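Local coordinates for protein possible MarR-transcriptional regulator (PDB 4B8X) that is of unknown function but probably binds DNA as a winged-helix transcriptional regulator of the MarR family, at residues V27-Y38 / V104-M115; L44-M54 / T93-R102. All coordinates share one frame; numbering follows the deposited sequence. Where two conformers were deposited one is given.

In the fold
Interaction 2 is nested along the chain inside the loop that interaction 1 closes: 27-38 comes first, then 44-54, 93-102 and finally 104-115. Both contacts use helices 35-45 and 99-114, and their centres lie about 17 Å apart. Interaction 1 sets the end of helix 5-28 and the start of helix 35-45 against helix 99-114; interaction 2 carries on from the end of helix 35-45 to strands 51-53 and 93-97, neighbours in a three-stranded antiparallel sheet. The two meet where Val105 CG1, in one conformer, packs 3.8 Å from Thr45 CG2. Helix 99-114 thus runs from the winged-helix part, which in MarR proteins generally contacts DNA, to the N-terminal helix 5-28.

Interaction 1: V27-Y38 / V104-M115; sequences VVKPYGLTFARY and VVEAATRDLMAM
A chi1 of 166° swings the Tyr38 ring away from its own backbone N and across to helix 99-114, a knob among Val105, Ala108, Thr109 and Leu112, while Leu112, at chi1 -70°, brings CD1 to meet it. Leu112 CD1 lies over one face, 3.6 Å from the centroid of the Tyr38 ring and 20° off the normal, a CH-pi contact. At the ring edge Tyr38 OH and Thr109 OG1 share a hydrogen bond of 2.7 Å. Leu112 is the reciprocal knob, set among Val27, Val28, Phe35 and Tyr38. This interlocking joins the helical elements of a MarR-type fold: helix 5-28 ends and helix 35-45 begins against helix 99-114, with Leu41 and Val24 extending the apolar layer. Tyr31 comes in from the intervening turn, with Ala108 N over one ring face, and its OH donates to Asp111 OD2 at 2.7 Å, from above the carboxylate plane. A water donates to the same OD2 and to Val27 O. Replacing Asp111 by alanine is likely to leave the Tyr31 hydroxyl, and the water bound to Val27 O, without this acceptor. At the end of helix 99-114, Val27 CG2 meets Met115 CE tip to tip at 3.8 Å.

Interaction 2: L44-M54 / T93-R102; sequences LTFSKSGELPM and TLATITDKGR
Gly50 and Ile97 begin the pairing of strand 51-53 with strand 93-97 in the small antiparallel sheet of the winged-helix fold, Ile97 N donating to Gly50 O at 2.9 Å; 93-97 is also one arm of the wing hairpin with 81-85. Leu52 and Ala95 form the hydrogen-bonded pair, bonded in both directions, flanked by the non-hydrogen-bonded pairs Glu51-Thr96 and Pro53-Leu94; the strand directions differ by 156°. Met54 N, donating to Thr93 O almost in line with the carbonyl, extends the bonding into the start of helix 54-61. Ile97 can be traced outward. Its CB packs on Leu44 CB at 4.0 Å. From there CG2 meets Gly50 CA at 3.9 Å and lies over the centre of the Arg102 guanidinium. The other branch, with CG1 anti to the N (chi1 -168°), ends in Ile97 CD1, 3.6 Å from Thr45 CG2. Gly50 has positive phi, which by itself favours glycine, and its CA lies close to Ile97 CG2 and Arg102 NH2, leaving little room for a CB. Arg102, extended from CG to NE, brings NH2 to within 3.5 Å of Gly50 CA. A water with Ser49 O and Ile97 O nearby accepts from Arg102 NH2 at 2.9 Å.

Interaction 1: V27-Y38 / V104-M115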
loop_
_atom_site.group_PDB
_atom_site.type_symbol
_atom_site.label_atom_id
_atom_site.label_comp_id
_atom_site.label_asym_id
_atom_site.label_seq_id
_atom_site.Cartn_x
_atom_site.Cartn_y
_atom_site.Cartn_z
ATOM N N VAL A 27 10.186 -1.046 -12.439
ATOM C CA VAL A 27 10.324 -0.313 -13.683
ATOM C C VAL A 27 11.091 1.007 -13.462
ATOM O O VAL A 27 11.853 1.431 -14.326
ATOM C CB VAL A 27 8.941 -0.047 -14.321
ATOM C CG1 VAL A 27 9.051 0.887 -15.505
ATOM C CG2 VAL A 27 8.253 -1.337 -14.744
ATOM N N VAL A 28 10.862 1.685 -12.338
ATOM C CA VAL A 28 11.485 2.994 -12.134
ATOM C C VAL A 28 12.819 2.927 -11.402
ATOM O O VAL A 28 13.563 3.914 -11.382
ATOM C CB VAL A 28 10.533 4.007 -11.447
ATOM C CG1 VAL A 28 9.266 4.181 -12.269
ATOM C CG2 VAL A 28 10.192 3.620 -10.028
ATOM N N LYS A 29 13.164 1.763 -10.855
ATOM C CA LYS A 29 14.446 1.568 -10.168
ATOM C C LYS A 29 15.690 1.942 -11.007
ATOM O O LYS A 29 16.585 2.575 -10.463
ATOM C CB LYS A 29 14.554 0.133 -9.627
ATOM C CG LYS A 29 15.772 -0.140 -8.747
ATOM C CD LYS A 29 15.853 -1.611 -8.348
ATOM C CE LYS A 29 17.141 -1.955 -7.611
ATOM N NZ LYS A 29 17.028 -1.584 -6.175
ATOM N N PRO A 30 15.730 1.611 -12.310
ATOM C CA PRO A 30 16.924 1.979 -13.093
ATOM C C PRO A 30 17.149 3.491 -13.201
ATOM O O PRO A 30 18.265 3.919 -13.499
ATOM C CB PRO A 30 16.644 1.373 -14.467
ATOM C CG PRO A 30 15.685 0.274 -14.209
ATOM C CD PRO A 30 14.835 0.720 -13.064
ATOM N N TYR A 31 16.109 4.287 -12.962
ATOM C CA TYR A 31 16.228 5.742 -12.928
ATOM C C TYR A 31 16.611 6.291 -11.549
ATOM O O TYR A 31 16.673 7.512 -11.365
ATOM C CB TYR A 31 14.918 6.378 -13.379
ATOM C CG TYR A 31 14.547 5.961 -14.766
ATOM C CD1 TYR A 31 15.166 6.534 -15.858
ATOM C CD2 TYR A 31 13.615 4.950 -14.993
ATOM C CE1 TYR A 31 14.849 6.130 -17.144
ATOM C CE2 TYR A 31 13.288 4.539 -16.271
ATOM C CZ TYR A 31 13.918 5.136 -17.349
ATOM O OH TYR A 31 13.616 4.753 -18.629
ATOM N N GLY A 32 16.856 5.406 -10.585
ATOM C CA GLY A 32 17.171 5.814 -9.222
ATOM C C GLY A 32 15.942 6.207 -8.412
ATOM O O GLY A 32 16.058 6.793 -7.335
ATOM N N LEU A 33 14.761 5.857 -8.918
ATOM C CA LEU A 33 13.501 6.253 -8.296
ATOM C C LEU A 33 12.846 5.093 -7.585
ATOM O O LEU A 33 13.112 3.946 -7.909
ATOM C CB LEU A 33 12.506 6.744 -9.365
ATOM C CG LEU A 33 12.938 7.973 -10.165
ATOM C CD1 LEU A 33 11.999 8.181 -11.329
ATOM C CD2 LEU A 33 12.989 9.203 -9.280
ATOM N N THR A 34 11.968 5.432 -6.644
ATOM C CA THR A 34 10.872 4.577 -6.227
ATOM C C THR A 34 9.593 5.133 -6.831
ATOM O O THR A 34 9.583 6.258 -7.352
ATOM C CB THR A 34 10.723 4.603 -4.705
ATOM O OG1 THR A 34 10.417 5.948 -4.298
ATOM C CG2 THR A 34 11.977 4.078 -4.012
ATOM N N PHE A 35 8.504 4.386 -6.770
ATOM C CA PHE A 35 7.285 4.873 -7.367
ATOM C C PHE A 35 6.835 6.160 -6.682
ATOM O O PHE A 35 6.333 7.061 -7.334
ATOM C CB PHE A 35 6.191 3.797 -7.353
ATOM C CG PHE A 35 5.029 4.113 -8.251
ATOM C CD1 PHE A 35 5.205 4.173 -9.617
ATOM C CD2 PHE A 35 3.774 4.309 -7.746
ATOM C CE1 PHE A 35 4.160 4.443 -10.465
ATOM C CE2 PHE A 35 2.711 4.593 -8.584
ATOM C CZ PHE A 35 2.903 4.648 -9.949
ATOM N N ALA A 36 7.023 6.243 -5.366
ATOM C CA ALA A 36 6.663 7.442 -4.614
ATOM C C ALA A 36 7.424 8.674 -5.150
ATOM O O ALA A 36 6.861 9.770 -5.286
ATOM C CB ALA A 36 6.946 7.240 -3.127
ATOM N N ARG A 37 8.700 8.515 -5.439
ATOM C CA ARG A 37 9.471 9.628 -5.976
ATOM C C ARG A 37 9.054 9.980 -7.401
ATOM O O ARG A 37 9.001 11.157 -7.768
ATOM C CB ARG A 37 10.972 9.360 -5.877
ATOM C CG ARG A 37 11.412 9.231 -4.420
ATOM C CD ARG A 37 12.876 9.575 -4.221
ATOM N NE ARG A 37 13.786 8.545 -4.733
ATOM C CZ ARG A 37 14.154 7.451 -4.066
ATOM N NH1 ARG A 37 13.622 7.175 -2.887
ATOM N NH2 ARG A 37 15.013 6.604 -4.609
ATOM N N TYR A 38 8.721 8.962 -8.188
ATOM C CA TYR A 38 8.173 9.163 -9.518
ATOM C C TYR A 38 6.895 9.985 -9.441
ATOM O O TYR A 38 6.726 10.932 -10.206
ATOM C CB TYR A 38 7.947 7.794 -10.184
ATOM C CG TYR A 38 7.090 7.874 -11.415
ATOM C CD1 TYR A 38 7.647 8.267 -12.632
ATOM C CD2 TYR A 38 5.740 7.581 -11.374
ATOM C CE1 TYR A 38 6.858 8.377 -13.752
ATOM C CE2 TYR A 38 4.929 7.698 -12.479
ATOM C CZ TYR A 38 5.491 8.076 -13.670
ATOM O OH TYR A 38 4.696 8.181 -14.765
ATOM N N VAL A 104 14.002 12.538 -16.912
ATOM C CA VAL A 104 13.847 11.258 -16.236
ATOM C C VAL A 104 12.384 10.865 -16.133
ATOM O O VAL A 104 12.019 9.716 -16.435
ATOM C CB VAL A 104 14.534 11.282 -14.851
ATOM C CG1 VAL A 104 14.080 10.108 -13.990
ATOM C CG2 VAL A 104 16.057 11.366 -15.016
ATOM N N VAL A 105 11.521 11.798 -15.751
ATOM C CA VAL A 105 10.144 11.401 -15.582
ATOM C C VAL A 105 9.504 11.070 -16.962
ATOM O O VAL A 105 8.675 10.171 -17.031
ATOM C CB VAL A 105 9.373 12.427 -14.718
ATOM C CG1 VAL A 105 9.038 13.675 -15.523
ATOM C CG2 VAL A 105 8.110 11.821 -14.128
ATOM N N GLU A 106 9.916 11.735 -18.045
ATOM C CA GLU A 106 9.478 11.376 -19.407
ATOM C C GLU A 106 9.832 9.920 -19.726
ATOM O O GLU A 106 9.011 9.146 -20.227
ATOM C CB GLU A 106 10.130 12.306 -20.448
ATOM C CG GLU A 106 9.810 11.959 -21.903
ATOM C CD GLU A 106 10.608 12.768 -22.934
ATOM O OE1 GLU A 106 11.761 13.158 -22.651
ATOM O OE2 GLU A 106 10.087 12.985 -24.050
ATOM N N ALA A 107 11.073 9.566 -19.470
ATOM C CA ALA A 107 11.562 8.231 -19.762
ATOM C C ALA A 107 10.862 7.184 -18.893
ATOM O O ALA A 107 10.456 6.119 -19.396
ATOM C CB ALA A 107 13.070 8.173 -19.590
ATOM N N ALA A 108 10.722 7.475 -17.600
ATOM C CA ALA A 108 10.076 6.522 -16.695
ATOM C C ALA A 108 8.598 6.329 -17.080
ATOM O O ALA A 108 8.099 5.202 -17.042
ATOM C CB ALA A 108 10.227 7.020 -15.258
ATOM N N THR A 109 7.905 7.413 -17.426
ATOM C CA THR A 109 6.514 7.307 -17.852
ATOM C C THR A 109 6.348 6.443 -19.097
ATOM O O THR A 109 5.432 5.621 -19.166
ATOM C CB THR A 109 5.885 8.688 -18.058
ATOM O OG1 THR A 109 5.939 9.382 -16.809
ATOM C CG2 THR A 109 4.436 8.599 -18.563
ATOM N N ARG A 110 7.229 6.622 -20.076
ATOM C CA ARG A 110 7.144 5.785 -21.274
ATOM C C ARG A 110 7.308 4.311 -20.925
ATOM O O ARG A 110 6.557 3.488 -21.443
ATOM C CB ARG A 110 8.172 6.180 -22.327
ATOM C CG ARG A 110 8.028 5.443 -23.652
ATOM C CD ARG A 110 9.363 4.897 -24.137
ATOM N NE ARG A 110 9.732 3.695 -23.397
ATOM C CZ ARG A 110 9.288 2.478 -23.675
ATOM N NH1 ARG A 110 8.472 2.281 -24.712
ATOM N NH2 ARG A 110 9.680 1.451 -22.930
ATOM N N ASP A 111 8.246 3.985 -20.036
ATOM C CA ASP A 111 8.427 2.602 -19.633
ATOM C C ASP A 111 7.196 2.058 -18.891
ATOM O O ASP A 111 6.758 0.935 -19.155
ATOM C CB ASP A 111 9.651 2.459 -18.730
ATOM C CG ASP A 111 10.978 2.595 -19.454
ATOM O OD1 ASP A 111 11.000 2.684 -20.697
ATOM O OD2 ASP A 111 11.999 2.612 -18.729
ATOM N N LEU A 112 6.650 2.837 -17.954
ATOM C CA LEU A 112 5.461 2.419 -17.189
ATOM C C LEU A 112 4.263 2.206 -18.116
ATOM O O LEU A 112 3.508 1.238 -17.978
ATOM C CB LEU A 112 5.129 3.433 -16.088
ATOM C CG LEU A 112 6.133 3.441 -14.943
ATOM C CD1 LEU A 112 6.062 4.752 -14.209
ATOM C CD2 LEU A 112 5.852 2.259 -14.033
ATOM N N MET A 113 4.085 3.118 -19.070
ATOM C CA MET A 113 2.983 3.028 -20.040
ATOM C C MET A 113 3.119 1.757 -20.872
ATOM O O MET A 113 2.139 1.084 -21.160
ATOM C CB MET A 113 2.963 4.253 -20.971
ATOM C CG MET A 113 2.580 5.560 -20.296
ATOM S SD MET A 113 0.827 5.704 -19.895
ATOM C CE MET A 113 0.116 5.968 -21.512
ATOM N N ALA A 114 4.346 1.447 -21.253
ATOM C CA ALA A 114 4.603 0.266 -22.073
ATOM C C ALA A 114 4.163 -1.039 -21.364
ATOM O O ALA A 114 3.775 -1.998 -22.024
ATOM C CB ALA A 114 6.081 0.195 -22.460
ATOM N N MET A 115 4.241 -1.090 -20.033
ATOM C CA MET A 115 3.791 -2.240 -19.247
ATOM C C MET A 115 2.471 -2.019 -18.507
ATOM O O MET A 115 2.086 -2.812 -17.659
ATOM C CB MET A 115 4.891 -2.743 -18.284
ATOM C CG MET A 115 5.606 -1.729 -17.400
ATOM S SD MET A 115 4.654 -1.219 -15.975
ATOM C CE MET A 115 4.754 -2.687 -14.949
HETATM O O HOH W 1 12.596 0.685 -16.863
#

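Interaction 2: L44-M54 / T93-R102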
loop_
_atom_site.group_PDB
_atom_site.type_symbol
_atom_site.label_atom_id
_atom_site.label_comp_id
_atom_site.label_asym_id
_atom_site.label_seq_id
_atom_site.Cartn_x
_atom_site.Cartn_y
_atom_site.Cartn_z
ATOM N N LEU A 44 4.853 17.596 -10.101
ATOM C CA LEU A 44 5.513 18.852 -10.457
ATOM C C LEU A 44 5.345 19.201 -11.948
ATOM O O LEU A 44 5.219 20.362 -12.300
ATOM C CB LEU A 44 6.979 18.821 -10.033
ATOM C CG LEU A 44 7.215 18.784 -8.520
ATOM C CD1 LEU A 44 8.701 18.615 -8.256
ATOM C CD2 LEU A 44 6.655 20.038 -7.848
ATOM N N THR A 45 5.346 18.201 -12.830
ATOM C CA THR A 45 5.180 18.452 -14.258
ATOM C C THR A 45 3.773 18.908 -14.636
ATOM O O THR A 45 3.586 19.326 -15.772
ATOM C CB THR A 45 5.598 17.268 -15.152
ATOM O OG1 THR A 45 4.693 16.172 -14.971
ATOM C CG2 THR A 45 7.025 16.827 -14.911
ATOM N N PHE A 46 2.816 18.864 -13.699
ATOM C CA PHE A 46 1.469 19.407 -13.914
ATOM C C PHE A 46 1.217 20.683 -13.100
ATOM O O PHE A 46 0.093 21.179 -13.053
ATOM C CB PHE A 46 0.404 18.341 -13.633
ATOM C CG PHE A 46 0.280 17.325 -14.719
ATOM C CD1 PHE A 46 -0.382 17.619 -15.892
ATOM C CD2 PHE A 46 0.866 16.080 -14.586
ATOM C CE1 PHE A 46 -0.482 16.676 -16.895
ATOM C CE2 PHE A 46 0.803 15.147 -15.610
ATOM C CZ PHE A 46 0.110 15.435 -16.743
ATOM N N SER A 47 2.270 21.213 -12.482
ATOM C CA SER A 47 2.178 22.392 -11.642
ATOM C C SER A 47 2.794 23.569 -12.375
ATOM O O SER A 47 3.794 23.423 -13.090
ATOM C CB SER A 47 2.930 22.117 -10.333
ATOM O OG SER A 47 2.381 20.994 -9.643
ATOM N N LYS A 48 2.222 24.759 -12.176
ATOM C CA LYS A 48 2.776 25.937 -12.806
ATOM C C LYS A 48 4.270 26.081 -12.460
ATOM O O LYS A 48 4.677 26.011 -11.261
ATOM C CB LYS A 48 2.011 27.212 -12.398
ATOM C CG LYS A 48 2.496 28.451 -13.157
ATOM C CD LYS A 48 1.645 29.686 -12.919
ATOM C CE LYS A 48 2.183 30.873 -13.717
ATOM N N SER A 49 5.076 26.357 -13.493
ATOM C CA SER A 49 6.534 26.522 -13.411
ATOM C C SER A 49 7.277 25.302 -12.864
ATOM O O SER A 49 8.451 25.370 -12.518
ATOM C CB SER A 49 6.907 27.754 -12.598
ATOM O OG SER A 49 6.312 28.914 -13.143
ATOM N N GLY A 50 6.602 24.177 -12.785
ATOM C CA GLY A 50 7.202 22.971 -12.247
ATOM C C GLY A 50 7.519 23.035 -10.768
ATOM O O GLY A 50 8.371 22.273 -10.299
ATOM N N GLU A 51 6.772 23.878 -10.049
ATOM C CA GLU A 51 7.083 24.186 -8.651
ATOM C C GLU A 51 5.851 24.024 -7.758
ATOM O O GLU A 51 4.734 24.354 -8.152
ATOM C CB GLU A 51 7.667 25.622 -8.527
ATOM C CG GLU A 51 6.613 26.732 -8.663
ATOM C CD GLU A 51 7.072 28.137 -8.265
ATOM O OE1 GLU A 51 8.221 28.509 -8.536
ATOM O OE2 GLU A 51 6.254 28.886 -7.681
ATOM N N LEU A 52 6.063 23.517 -6.554
ATOM C CA LEU A 52 5.010 23.452 -5.533
ATOM C C LEU A 52 5.604 23.614 -4.151
ATOM O O LEU A 52 6.706 23.122 -3.891
ATOM C CB LEU A 52 4.293 22.110 -5.542
ATOM C CG LEU A 52 3.139 21.874 -6.495
ATOM C CD1 LEU A 52 2.542 20.526 -6.088
ATOM C CD2 LEU A 52 2.072 22.963 -6.480
ATOM N N PRO A 53 4.853 24.219 -3.227
ATOM C CA PRO A 53 5.289 24.169 -1.834
ATOM C C PRO A 53 5.269 22.725 -1.313
ATOM O O PRO A 53 4.394 21.937 -1.701
ATOM C CB PRO A 53 4.242 25.013 -1.099
ATOM C CG PRO A 53 3.595 25.849 -2.160
ATOM C CD PRO A 53 3.621 25.011 -3.397
ATOM N N MET A 54 6.197 22.397 -0.430
ATOM C CA MET A 54 6.272 21.041 0.071
ATOM C C MET A 54 4.990 20.661 0.845
ATOM O O MET A 54 4.573 19.491 0.799
ATOM C CB MET A 54 7.581 20.828 0.849
ATOM C CG MET A 54 8.805 20.878 -0.064
ATOM S SD MET A 54 10.402 20.792 0.770
ATOM C CE MET A 54 10.294 19.144 1.462
ATOM N N THR A 93 8.814 25.934 1.960
ATOM C CA THR A 93 9.856 25.619 0.999
ATOM C C THR A 93 9.202 25.184 -0.289
ATOM O O THR A 93 8.235 24.428 -0.265
ATOM C CB THR A 93 10.732 24.451 1.490
ATOM O OG1 THR A 93 11.322 24.796 2.746
ATOM C CG2 THR A 93 11.835 24.116 0.495
ATOM N N LEU A 94 9.730 25.689 -1.402
ATOM C CA LEU A 94 9.285 25.288 -2.737
ATOM C C LEU A 94 10.227 24.239 -3.335
ATOM O O LEU A 94 11.452 24.359 -3.241
ATOM C CB LEU A 94 9.310 26.508 -3.657
ATOM C CG LEU A 94 8.366 27.661 -3.366
ATOM C CD1 LEU A 94 8.636 28.775 -4.366
ATOM C CD2 LEU A 94 6.919 27.209 -3.427
ATOM N N ALA A 95 9.633 23.210 -3.933
ATOM C CA ALA A 95 10.348 22.216 -4.707
ATOM C C ALA A 95 10.067 22.439 -6.199
ATOM O O ALA A 95 8.917 22.591 -6.566
ATOM C CB ALA A 95 9.941 20.806 -4.293
ATOM N N THR A 96 11.110 22.481 -7.030
ATOM C CA THR A 96 10.988 22.756 -8.463
ATOM C C THR A 96 11.689 21.643 -9.236
ATOM O O THR A 96 12.835 21.335 -8.964
ATOM C CB THR A 96 11.633 24.105 -8.819
ATOM O OG1 THR A 96 11.129 25.134 -7.952
ATOM C CG2 THR A 96 11.370 24.445 -10.282
ATOM N N ILE A 97 11.001 21.057 -10.220
ATOM C CA ILE A 97 11.628 20.024 -11.045
ATOM C C ILE A 97 12.658 20.655 -11.973
ATOM O O ILE A 97 12.422 21.723 -12.546
ATOM C CB ILE A 97 10.562 19.218 -11.829
ATOM C CG1 ILE A 97 11.154 17.958 -12.452
ATOM C CG2 ILE A 97 9.848 20.103 -12.848
ATOM C CD1 ILE A 97 10.095 17.022 -13.007
ATOM N N THR A 98 13.801 19.993 -12.102
ATOM C CA THR A 98 14.873 20.450 -12.960
ATOM C C THR A 98 14.672 19.882 -14.379
ATOM O O THR A 98 13.865 18.984 -14.597
ATOM C CB THR A 98 16.233 19.989 -12.442
ATOM O OG1 THR A 98 16.317 18.557 -12.549
ATOM C CG2 THR A 98 16.474 20.448 -10.981
ATOM N N ASP A 99 15.420 20.396 -15.336
ATOM C CA ASP A 99 15.397 19.808 -16.678
ATOM C C ASP A 99 15.786 18.315 -16.683
ATOM O O ASP A 99 15.168 17.518 -17.387
ATOM C CB ASP A 99 16.293 20.598 -17.649
ATOM C CG ASP A 99 15.725 21.957 -18.020
ATOM O OD1 ASP A 99 14.555 22.264 -17.705
ATOM O OD2 ASP A 99 16.473 22.729 -18.647
ATOM N N LYS A 100 16.769 17.932 -15.872
ATOM C CA LYS A 100 17.127 16.517 -15.738
ATOM C C LYS A 100 15.933 15.734 -15.162
ATOM O O LYS A 100 15.615 14.641 -15.628
ATOM C CB LYS A 100 18.375 16.359 -14.868
ATOM C CG LYS A 100 18.817 14.913 -14.742
ATOM C CD LYS A 100 20.024 14.796 -13.826
ATOM C CE LYS A 100 20.556 13.372 -13.726
ATOM N NZ LYS A 100 21.542 13.176 -12.609
ATOM N N GLY A 101 15.252 16.314 -14.171
ATOM C CA GLY A 101 14.032 15.721 -13.623
ATOM C C GLY A 101 12.973 15.475 -14.674
ATOM O O GLY A 101 12.328 14.419 -14.704
ATOM N N ARG A 102 12.767 16.459 -15.541
ATOM C CA ARG A 102 11.793 16.336 -16.630
ATOM C C ARG A 102 12.183 15.217 -17.590
ATOM O O ARG A 102 11.331 14.452 -18.023
ATOM C CB ARG A 102 11.665 17.681 -17.357
ATOM C CG ARG A 102 11.023 18.753 -16.494
ATOM C CD ARG A 102 10.828 20.053 -17.259
ATOM N NE ARG A 102 10.326 21.137 -16.422
ATOM C CZ ARG A 102 9.050 21.303 -16.066
ATOM N NH1 ARG A 102 8.103 20.448 -16.448
ATOM N NH2 ARG A 102 8.691 22.348 -15.321
HETATM O O HOH W 2 5.904 21.728 -15.088
HETATM O O HOH W 3 5.192 21.317 -16.631
HETATM O O HOH W 4 10.624 23.658 -13.575
#